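PDB 5IHS: endoglucanase, glycoside hydrolase family 5 protein from Cytophaga hutchinsonii, which probably hydrolyses internal beta-1,4-glucosidic bonds of cellulose, acting among the periplasmic endoglucanases needed for growth on crystalline cellulose. Local coordinates for residues L267-L272 with I277-W282; Q51-S56 with L322-I327; I153-Y158 with T180-Y185. All coordinates share one frame; numbering follows the deposited sequence. Where two conformers were deposited one is given.

Contact 1 (L267-L272 with I277-W282); sequences LWYEFL and ISYCNW
Tyr-269 of the helix brings CD1 of its ring over one face of the Tyr-279 ring, with its CE1 3.5 Å from CE1 of Tyr-279. The two planes are 27° from parallel, but with centroids 5.0 Å apart the rings are slid so far that they barely overlap. The phenol of Tyr-279 rises from the strand across the run of Tyr-269 at roughly a right angle, which puts its OH beside CD1 of Tyr-269. CG of Tyr-279 lies between the backbone N and the carbonyl carbon (chi1 56°), a less roomy setting that stands the ring up against the helix. Each hydroxyl is bound beyond the pair, that of Tyr-269 to the hydroxyl of Tyr-249 and that of Tyr-279 to Asp-319 and Arg-53. Helix 262-274 here packs on the strand that follows it, 279-284, in the last beta-alpha-beta unit of the TIM barrel, whose other strand is 244-249. Leu-272, one turn after Tyr-269, splits its branches between two neighbours. CD1 of Leu-272 reaches CD2 of Tyr-279 at 3.6 Å, approaching the ring obliquely, while CD2 of Leu-272 rests 3.8 Å from CG2 of Ile-277, the two aliphatic chains crossing nearly at right angles. At the end of the contact the backbone joins in: Ile-277 N donates to Leu-272 O at 2.9 Å in an almost straight bond (173°), tying the chain that leaves the helix back to its last turns. CD1 of Ile-277 also comes within 4.2 Å of Phe-271 CE2, a looser apolar touch at the margin of the packing.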
loop_
_atom_site.group_PDB
_atom_site.type_symbol
_atom_site.label_atom_id
_atom_site.label_comp_id
_atom_site.label_asym_id
_atom_site.label_seq_id
_atom_site.Cartn_x
_atom_site.Cartn_y
_atom_site.Cartn_z
ATOM N N LEU A 267 5.229 17.004 8.287
ATOM C CA LEU A 267 3.876 17.552 8.396
ATOM C C LEU A 267 2.840 16.527 7.964
ATOM O O LEU A 267 1.757 16.440 8.560
ATOM C CB LEU A 267 3.723 18.832 7.574
ATOM C CG LEU A 267 4.535 20.038 8.047
ATOM C CD1 LEU A 267 4.214 21.225 7.171
ATOM C CD2 LEU A 267 4.284 20.368 9.513
ATOM N N TRP A 268 3.155 15.737 6.937
ATOM C CA TRP A 268 2.265 14.657 6.553
ATOM C C TRP A 268 2.177 13.591 7.640
ATOM O O TRP A 268 1.079 13.122 7.951
ATOM C CB TRP A 268 2.705 14.051 5.227
ATOM C CG TRP A 268 2.198 14.792 4.035
ATOM C CD1 TRP A 268 2.869 15.695 3.265
ATOM C CD2 TRP A 268 0.895 14.664 3.464
ATOM N NE1 TRP A 268 2.055 16.135 2.240
ATOM C CE2 TRP A 268 0.838 15.514 2.340
ATOM C CE3 TRP A 268 -0.224 13.897 3.787
ATOM C CZ2 TRP A 268 -0.302 15.612 1.537
ATOM C CZ3 TRP A 268 -1.351 13.994 2.995
ATOM C CH2 TRP A 268 -1.382 14.845 1.886
ATOM N N TYR A 269 3.317 13.166 8.206
ATOM C CA TYR A 269 3.254 12.179 9.283
ATOM C C TYR A 269 2.374 12.669 10.428
ATOM O O TYR A 269 1.614 11.890 11.014
ATOM C CB TYR A 269 4.646 11.851 9.812
ATOM C CG TYR A 269 5.558 11.029 8.928
ATOM C CD1 TYR A 269 5.082 10.042 8.065
ATOM C CD2 TYR A 269 6.926 11.212 9.014
ATOM C CE1 TYR A 269 5.952 9.288 7.295
ATOM C CE2 TYR A 269 7.801 10.457 8.264
ATOM C CZ TYR A 269 7.320 9.491 7.409
ATOM O OH TYR A 269 8.228 8.751 6.675
ATOM N N GLU A 270 2.479 13.958 10.772
ATOM C CA GLU A 270 1.659 14.513 11.847
ATOM C C GLU A 270 0.174 14.354 11.533
ATOM O O GLU A 270 -0.618 13.920 12.378
ATOM C CB GLU A 270 2.028 15.982 12.035
ATOM C CG GLU A 270 1.259 16.740 13.078
ATOM C CD GLU A 270 1.861 18.125 13.270
ATOM O OE1 GLU A 270 1.790 18.941 12.323
ATOM O OE2 GLU A 270 2.451 18.389 14.342
ATOM N N PHE A 271 -0.216 14.697 10.307
ATOM C CA PHE A 271 -1.609 14.569 9.880
ATOM C C PHE A 271 -2.067 13.114 9.878
ATOM O O PHE A 271 -3.147 12.786 10.383
ATOM C CB PHE A 271 -1.739 15.181 8.485
ATOM C CG PHE A 271 -3.089 14.996 7.853
ATOM C CD1 PHE A 271 -4.149 15.818 8.194
ATOM C CD2 PHE A 271 -3.290 14.013 6.891
ATOM C CE1 PHE A 271 -5.394 15.648 7.606
ATOM C CE2 PHE A 271 -4.531 13.845 6.301
ATOM C CZ PHE A 271 -5.577 14.666 6.658
ATOM N N LEU A 272 -1.255 12.228 9.299
ATOM C CA LEU A 272 -1.648 10.828 9.203
ATOM C C LEU A 272 -1.787 10.203 10.584
ATOM O O LEU A 272 -2.749 9.472 10.849
ATOM C CB LEU A 272 -0.651 10.046 8.350
ATOM C CG LEU A 272 -0.499 10.566 6.915
ATOM C CD1 LEU A 272 0.668 9.887 6.226
ATOM C CD2 LEU A 272 -1.791 10.380 6.115
ATOM N N ILE A 277 -4.191 7.078 10.031
ATOM C CA ILE A 277 -4.163 6.630 8.638
ATOM C C ILE A 277 -2.882 5.841 8.394
ATOM O O ILE A 277 -1.774 6.322 8.664
ATOM C CB ILE A 277 -4.269 7.825 7.672
ATOM C CG1 ILE A 277 -5.608 8.543 7.874
ATOM C CG2 ILE A 277 -4.113 7.350 6.229
ATOM C CD1 ILE A 277 -5.737 9.865 7.105
ATOM N N SER A 278 -3.033 4.621 7.878
ATOM C CA SER A 278 -1.891 3.769 7.591
ATOM C C SER A 278 -1.114 4.294 6.384
ATOM O O SER A 278 -1.679 4.922 5.479
ATOM C CB SER A 278 -2.382 2.353 7.294
ATOM O OG SER A 278 -2.970 1.727 8.431
ATOM N N TYR A 279 0.191 3.995 6.358
ATOM C CA TYR A 279 1.042 4.532 5.302
ATOM C C TYR A 279 2.204 3.615 4.927
ATOM O O TYR A 279 2.800 2.960 5.783
ATOM C CB TYR A 279 1.524 5.948 5.645
ATOM C CG TYR A 279 2.265 6.220 6.945
ATOM C CD1 TYR A 279 3.625 5.947 7.075
ATOM C CD2 TYR A 279 1.640 6.875 7.997
ATOM C CE1 TYR A 279 4.330 6.292 8.206
ATOM C CE2 TYR A 279 2.346 7.236 9.143
ATOM C CZ TYR A 279 3.694 6.953 9.234
ATOM O OH TYR A 279 4.372 7.334 10.384
ATOM N N CYS A 280 2.494 3.537 3.621
ATOM C CA CYS A 280 3.619 2.765 3.087
ATOM C C CYS A 280 4.442 3.628 2.143
ATOM O O CYS A 280 3.883 4.268 1.249
ATOM C CB CYS A 280 3.160 1.550 2.272
ATOM S SG CYS A 280 2.342 0.267 3.195
ATOM N N ASN A 281 5.761 3.608 2.313
ATOM C CA ASN A 281 6.666 4.438 1.522
ATOM C C ASN A 281 7.121 3.756 0.237
ATOM O O ASN A 281 7.436 2.561 0.214
ATOM C CB ASN A 281 7.902 4.788 2.349
ATOM C CG ASN A 281 8.941 5.559 1.555
ATOM O OD1 ASN A 281 10.027 5.049 1.280
ATOM N ND2 ASN A 281 8.626 6.803 1.216
ATOM N N TRP A 282 7.196 4.556 -0.823
ATOM C CA TRP A 282 7.761 4.170 -2.112
ATOM C C TRP A 282 9.213 4.637 -2.158
ATOM O O TRP A 282 9.447 5.857 -2.117
ATOM C CB TRP A 282 6.964 4.859 -3.209
ATOM C CG TRP A 282 7.315 4.487 -4.615
ATOM C CD1 TRP A 282 8.168 5.148 -5.448
ATOM C CD2 TRP A 282 6.798 3.379 -5.361
ATOM N NE1 TRP A 282 8.210 4.525 -6.665
ATOM C CE2 TRP A 282 7.378 3.441 -6.646
ATOM C CE3 TRP A 282 5.906 2.340 -5.069
ATOM C CZ2 TRP A 282 7.083 2.508 -7.642
ATOM C CZ3 TRP A 282 5.614 1.416 -6.060
ATOM C CH2 TRP A 282 6.190 1.517 -7.335
#

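Contact 2 (Q51-S56 with L322-I327); sequences QLRGMS and LKNGPI
OD1 of Asn-324 receives two hydrogen bonds, one from NH1 of Arg-53 at 3.0 Å and one from a water whose O lies 2.8 Å from it. The same water donates to Gln-51 O, so the helix amide is also tied to the loop leading into strand 53-57. NH1 meets OD1 almost head-on to the carbonyl, at a C=O...N angle of 161°, and the oxygen sits at the edge of the guanidinium, within its plane, although the amide itself is turned 61° from that plane. On the other branch, ND2 of Asn-324 makes its main hydrogen bond to Lys-80 O and a weak one to Arg-53 O (3.1 Å). Over one face of the guanidinium stands Lys-323 CB, 3.6 Å from CZ of Arg-53. The arginine is stretched out from CG to NE, which carries its head to the helix surface, where the extended lysine chain crosses it with CD of Lys-323 3.6 Å from Arg-53 NE. The contact fastens strand 53-57, the first of the TIM barrel, to the C-terminal helix 311-329. Asp-273 bridges to both Arg-53 NH2 and Lys-323 NZ, and Asp-319 adds a second carboxylate to the lysine. Replacing Arg-53 by an alanine would probably leave OD1 of Asn-324 with one donor fewer and Asp-273 without one of its two cationic partners. It is the aliphatic part of the lysine, not its ammonium, that lies over the guanidinium, and the nearby carboxylates probably offset the repulsion between the two cations.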
loop_
_atom_site.group_PDB
_atom_site.type_symbol
_atom_site.label_atom_id
_atom_site.label_comp_id
_atom_site.label_asym_id
_atom_site.label_seq_id
_atom_site.Cartn_x
_atom_site.Cartn_y
_atom_site.Cartn_z
ATOM N N GLN A 51 -3.340 1.281 13.076
ATOM C CA GLN A 51 -2.601 2.077 12.103
ATOM C C GLN A 51 -1.337 1.306 11.741
ATOM O O GLN A 51 -0.495 1.053 12.609
ATOM C CB GLN A 51 -2.240 3.451 12.662
ATOM C CG GLN A 51 -1.604 4.352 11.617
ATOM C CD GLN A 51 -1.131 5.659 12.187
ATOM O OE1 GLN A 51 -1.229 5.902 13.392
ATOM N NE2 GLN A 51 -0.590 6.501 11.331
ATOM N N LEU A 52 -1.225 0.912 10.479
ATOM C CA LEU A 52 -0.085 0.176 9.962
ATOM C C LEU A 52 0.894 1.152 9.315
ATOM O O LEU A 52 0.500 2.201 8.800
ATOM C CB LEU A 52 -0.546 -0.847 8.918
ATOM C CG LEU A 52 -1.571 -1.863 9.432
ATOM C CD1 LEU A 52 -2.014 -2.788 8.308
ATOM C CD2 LEU A 52 -1.052 -2.677 10.621
ATOM N N ARG A 53 2.178 0.802 9.333
ATOM C CA ARG A 53 3.185 1.588 8.632
ATOM C C ARG A 53 4.223 0.632 8.079
ATOM O O ARG A 53 4.629 -0.315 8.765
ATOM C CB ARG A 53 3.915 2.580 9.542
ATOM C CG ARG A 53 3.059 3.506 10.373
ATOM C CD ARG A 53 3.977 4.269 11.336
ATOM N NE ARG A 53 3.233 5.218 12.145
ATOM C CZ ARG A 53 2.587 4.906 13.254
ATOM N NH1 ARG A 53 2.640 3.672 13.748
ATOM N NH2 ARG A 53 1.915 5.850 13.896
ATOM N N GLY A 54 4.642 0.871 6.846
ATOM C CA GLY A 54 5.627 0.002 6.250
ATOM C C GLY A 54 6.173 0.519 4.948
ATOM O O GLY A 54 6.259 1.736 4.717
ATOM N N MET A 55 6.568 -0.431 4.103
ATOM C CA MET A 55 7.256 -0.148 2.859
ATOM C C MET A 55 6.543 -0.796 1.688
ATOM O O MET A 55 6.032 -1.921 1.790
ATOM C CB MET A 55 8.687 -0.685 2.874
ATOM C CG MET A 55 9.607 0.027 3.849
ATOM S SD MET A 55 9.756 1.796 3.566
ATOM C CE MET A 55 10.632 1.857 1.991
ATOM N N SER A 56 6.560 -0.091 0.566
ATOM C CA SER A 56 6.199 -0.666 -0.717
ATOM C C SER A 56 7.442 -1.146 -1.448
ATOM O O SER A 56 8.450 -0.434 -1.533
ATOM C CB SER A 56 5.465 0.357 -1.588
ATOM O OG SER A 56 4.910 -0.239 -2.756
ATOM N N LEU A 322 10.842 4.275 15.171
ATOM C CA LEU A 322 10.355 5.082 16.275
ATOM C C LEU A 322 8.904 4.770 16.601
ATOM O O LEU A 322 8.542 4.646 17.776
ATOM C CB LEU A 322 10.489 6.545 15.880
ATOM C CG LEU A 322 9.925 7.560 16.851
ATOM C CD1 LEU A 322 10.776 7.572 18.098
ATOM C CD2 LEU A 322 9.885 8.931 16.205
ATOM N N LYS A 323 8.054 4.662 15.586
ATOM C CA LYS A 323 6.621 4.557 15.818
ATOM C C LYS A 323 6.133 3.130 15.934
ATOM O O LYS A 323 5.222 2.857 16.725
ATOM C CB LYS A 323 5.878 5.287 14.717
ATOM C CG LYS A 323 6.205 6.752 14.809
ATOM C CD LYS A 323 5.431 7.561 13.847
ATOM C CE LYS A 323 5.727 9.030 13.994
ATOM N NZ LYS A 323 5.293 9.689 12.752
ATOM N N ASN A 324 6.701 2.214 15.156
ATOM C CA ASN A 324 6.291 0.825 15.266
ATOM C C ASN A 324 7.102 0.042 16.292
ATOM O O ASN A 324 6.646 -1.012 16.748
ATOM C CB ASN A 324 6.411 0.113 13.919
ATOM C CG ASN A 324 5.338 0.514 12.930
ATOM O OD1 ASN A 324 4.373 1.229 13.254
ATOM N ND2 ASN A 324 5.490 0.029 11.713
ATOM N N GLY A 325 8.288 0.517 16.666
ATOM C CA GLY A 325 9.078 -0.165 17.666
ATOM C C GLY A 325 8.288 -0.516 18.914
ATOM O O GLY A 325 8.340 -1.653 19.403
ATOM N N PRO A 326 7.547 0.452 19.465
ATOM C CA PRO A 326 6.763 0.156 20.683
ATOM C C PRO A 326 5.663 -0.875 20.473
ATOM O O PRO A 326 5.281 -1.575 21.422
ATOM C CB PRO A 326 6.201 1.528 21.074
ATOM C CG PRO A 326 7.194 2.518 20.505
ATOM C CD PRO A 326 7.640 1.901 19.201
ATOM N N ILE A 327 5.132 -0.987 19.256
ATOM C CA ILE A 327 4.141 -2.017 18.969
ATOM C C ILE A 327 4.783 -3.395 19.058
ATOM O O ILE A 327 4.265 -4.300 19.724
ATOM C CB ILE A 327 3.480 -1.779 17.597
ATOM C CG1 ILE A 327 2.829 -0.393 17.541
ATOM C CG2 ILE A 327 2.438 -2.858 17.333
ATOM C CD1 ILE A 327 2.284 0.006 16.169
HETATM O O HOH W 1 1.972 -0.202 12.725
#

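Contact 3 (I153-Y158 with T180-Y185); sequences IIYEVY and TKIRVY
The backbones of strand 153-156 and helix 167-185 stay well apart, with Tyr-155 CA and Ile-182 CA, the nearest pair, at 8.8 Å, and no hydrogen bond passes between the two segments. Side chains fill the interval, and all three that touch are buried. Tyr-155 and Val-157 leave the strand toward the helix, whereas Glu-156 leaves it away from the helix, into the barrel, where its carboxylate pairs with Arg-85. Ile-182 extends from the helix toward both. Its CG2 stands over one face of the Tyr-155 ring in a CH-pi contact, 4.0 Å from the centroid and 22° off the ring normal, with CE2 of the tyrosine its nearest atom at 3.8 Å. The opposite face of that ring is covered by Ile-153 CG2, so the phenol is sandwiched between two methyl groups. The other arm of Ile-182 works at the root of the ring. With CG2 anti to the backbone N and CG1 beside it (chi1 -69°), the chain runs on to CD1, which lies 4.0 Å from Tyr-155 CG and equally far from Val-157 CG1. The two side chains run antiparallel past one another, one methyl toward the outer half of the ring and the other near its base. The tyrosine hydroxyl bonds Asp-186, just after the helical segment. Such an apolar layer between a parallel strand and the helix that crosses over to the next strand, here 191-193, is characteristic of the beta-alpha-beta units of a TIM barrel.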
loop_
_atom_site.group_PDB
_atom_site.type_symbol
_atom_site.label_atom_id
_atom_site.label_comp_id
_atom_site.label_asym_id
_atom_site.label_seq_id
_atom_site.Cartn_x
_atom_site.Cartn_y
_atom_site.Cartn_z
ATOM N N ILE A 153 -4.063 -10.364 4.784
ATOM C CA ILE A 153 -4.244 -9.885 3.413
ATOM C C ILE A 153 -5.040 -8.588 3.375
ATOM O O ILE A 153 -6.130 -8.498 3.949
ATOM C CB ILE A 153 -4.979 -10.944 2.576
ATOM C CG1 ILE A 153 -4.366 -12.349 2.723
ATOM C CG2 ILE A 153 -5.104 -10.476 1.121
ATOM C CD1 ILE A 153 -2.966 -12.459 2.236
ATOM N N ILE A 154 -4.532 -7.625 2.605
ATOM C CA ILE A 154 -5.231 -6.409 2.197
ATOM C C ILE A 154 -5.139 -6.344 0.673
ATOM O O ILE A 154 -4.056 -6.528 0.110
ATOM C CB ILE A 154 -4.565 -5.164 2.826
ATOM C CG1 ILE A 154 -4.593 -5.248 4.359
ATOM C CG2 ILE A 154 -5.224 -3.881 2.326
ATOM C CD1 ILE A 154 -3.627 -4.294 5.034
ATOM N N TYR A 155 -6.270 -6.125 -0.001
ATOM C CA TYR A 155 -6.292 -6.046 -1.457
ATOM C C TYR A 155 -6.309 -4.590 -1.904
ATOM O O TYR A 155 -7.026 -3.773 -1.326
ATOM C CB TYR A 155 -7.526 -6.741 -2.028
ATOM C CG TYR A 155 -7.690 -8.177 -1.603
ATOM C CD1 TYR A 155 -7.085 -9.206 -2.306
ATOM C CD2 TYR A 155 -8.461 -8.509 -0.504
ATOM C CE1 TYR A 155 -7.247 -10.527 -1.921
ATOM C CE2 TYR A 155 -8.633 -9.829 -0.113
ATOM C CZ TYR A 155 -8.026 -10.831 -0.824
ATOM O OH TYR A 155 -8.162 -12.151 -0.454
ATOM N N GLU A 156 -5.560 -4.267 -2.962
ATOM C CA GLU A 156 -5.527 -2.923 -3.542
ATOM C C GLU A 156 -5.767 -3.088 -5.043
ATOM O O GLU A 156 -4.886 -3.511 -5.795
ATOM C CB GLU A 156 -4.211 -2.228 -3.204
ATOM C CG GLU A 156 -4.073 -0.861 -3.855
ATOM C CD GLU A 156 -2.781 -0.144 -3.510
ATOM O OE1 GLU A 156 -1.890 -0.747 -2.870
ATOM O OE2 GLU A 156 -2.668 1.060 -3.882
ATOM N N VAL A 157 -6.995 -2.782 -5.479
ATOM C CA VAL A 157 -7.459 -3.232 -6.795
ATOM C C VAL A 157 -7.088 -2.330 -7.963
ATOM O O VAL A 157 -7.214 -2.761 -9.117
ATOM C CB VAL A 157 -8.980 -3.486 -6.795
ATOM C CG1 VAL A 157 -9.331 -4.586 -5.793
ATOM C CG2 VAL A 157 -9.773 -2.214 -6.518
ATOM N N TYR A 158 -6.625 -1.108 -7.712
ATOM C CA TYR A 158 -6.334 -0.175 -8.811
ATOM C C TYR A 158 -5.409 0.924 -8.267
ATOM O O TYR A 158 -5.885 1.968 -7.821
ATOM C CB TYR A 158 -7.632 0.416 -9.352
ATOM C CG TYR A 158 -7.546 1.194 -10.654
ATOM C CD1 TYR A 158 -6.336 1.649 -11.161
ATOM C CD2 TYR A 158 -8.703 1.476 -11.373
ATOM C CE1 TYR A 158 -6.287 2.369 -12.345
ATOM C CE2 TYR A 158 -8.663 2.189 -12.553
ATOM C CZ TYR A 158 -7.452 2.636 -13.034
ATOM O OH TYR A 158 -7.357 3.357 -14.202
ATOM N N THR A 180 -16.804 -7.855 -5.982
ATOM C CA THR A 180 -17.708 -9.000 -5.987
ATOM C C THR A 180 -16.935 -10.299 -6.147
ATOM O O THR A 180 -17.224 -11.293 -5.472
ATOM C CB THR A 180 -18.744 -8.833 -7.097
ATOM O OG1 THR A 180 -19.535 -7.674 -6.822
ATOM C CG2 THR A 180 -19.656 -10.050 -7.185
ATOM N N LYS A 181 -15.947 -10.314 -7.039
ATOM C CA LYS A 181 -15.144 -11.516 -7.237
ATOM C C LYS A 181 -14.343 -11.878 -5.988
ATOM O O LYS A 181 -14.272 -13.052 -5.604
ATOM C CB LYS A 181 -14.239 -11.349 -8.453
ATOM C CG LYS A 181 -14.988 -11.312 -9.778
ATOM C CD LYS A 181 -15.475 -12.696 -10.199
ATOM C CE LYS A 181 -16.154 -12.671 -11.555
ATOM N NZ LYS A 181 -17.494 -12.080 -11.455
ATOM N N ILE A 182 -13.722 -10.891 -5.342
ATOM C CA ILE A 182 -12.975 -11.164 -4.116
ATOM C C ILE A 182 -13.891 -11.748 -3.048
ATOM O O ILE A 182 -13.537 -12.712 -2.355
ATOM C CB ILE A 182 -12.291 -9.879 -3.620
ATOM C CG1 ILE A 182 -11.162 -9.475 -4.571
ATOM C CG2 ILE A 182 -11.744 -10.075 -2.214
ATOM C CD1 ILE A 182 -10.594 -8.096 -4.290
ATOM N N ARG A 183 -15.076 -11.154 -2.891
ATOM C CA ARG A 183 -15.996 -11.502 -1.819
ATOM C C ARG A 183 -16.615 -12.890 -1.981
ATOM O O ARG A 183 -17.187 -13.406 -1.014
ATOM C CB ARG A 183 -17.057 -10.395 -1.681
ATOM C CG ARG A 183 -16.490 -9.063 -1.187
ATOM C CD ARG A 183 -16.100 -9.141 0.280
ATOM N NE ARG A 183 -15.594 -7.872 0.803
ATOM C CZ ARG A 183 -14.420 -7.673 1.397
ATOM N NH1 ARG A 183 -13.540 -8.659 1.552
ATOM N NH2 ARG A 183 -14.123 -6.445 1.837
ATOM N N VAL A 184 -16.498 -13.524 -3.155
ATOM C CA VAL A 184 -16.877 -14.935 -3.275
ATOM C C VAL A 184 -16.087 -15.772 -2.283
ATOM O O VAL A 184 -16.613 -16.718 -1.686
ATOM C CB VAL A 184 -16.646 -15.438 -4.716
ATOM C CG1 VAL A 184 -16.836 -16.951 -4.816
ATOM C CG2 VAL A 184 -17.554 -14.732 -5.701
ATOM N N TYR A 185 -14.799 -15.458 -2.118
ATOM C CA TYR A 185 -13.865 -16.283 -1.369
ATOM C C TYR A 185 -13.331 -15.632 -0.106
ATOM O O TYR A 185 -12.835 -16.343 0.769
ATOM C CB TYR A 185 -12.653 -16.642 -2.244
ATOM C CG TYR A 185 -13.001 -17.463 -3.449
ATOM C CD1 TYR A 185 -13.361 -18.794 -3.312
ATOM C CD2 TYR A 185 -12.964 -16.922 -4.725
ATOM C CE1 TYR A 185 -13.694 -19.562 -4.405
ATOM C CE2 TYR A 185 -13.301 -17.687 -5.836
ATOM C CZ TYR A 185 -13.660 -19.006 -5.667
ATOM O OH TYR A 185 -13.997 -19.791 -6.749
#

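Overall arrangement
All three contacts pack helices on the outside of one closed eight-stranded parallel barrel. Along the chain, contact 3 at the fourth strand comes before contact 1 at the eighth, and both fall within the long span that contact 2 bridges from the first strand to the C-terminal helix. Contacts 1 and 2 are neighbours, centres about 10 Å apart: strands 279-284 and 53-57 adjoin where the barrel closes, and Ser-278 OG probably bonds Leu-52 N across that seam. Contact 3 lies about 24 Å from either centre, yet Leu-52 and Ile-154 meet through their CD1 methyls. Contact 2 fastens the C-terminal helix, while contacts 1 and 3 each belong to a beta-alpha-beta unit of this family 5 fold.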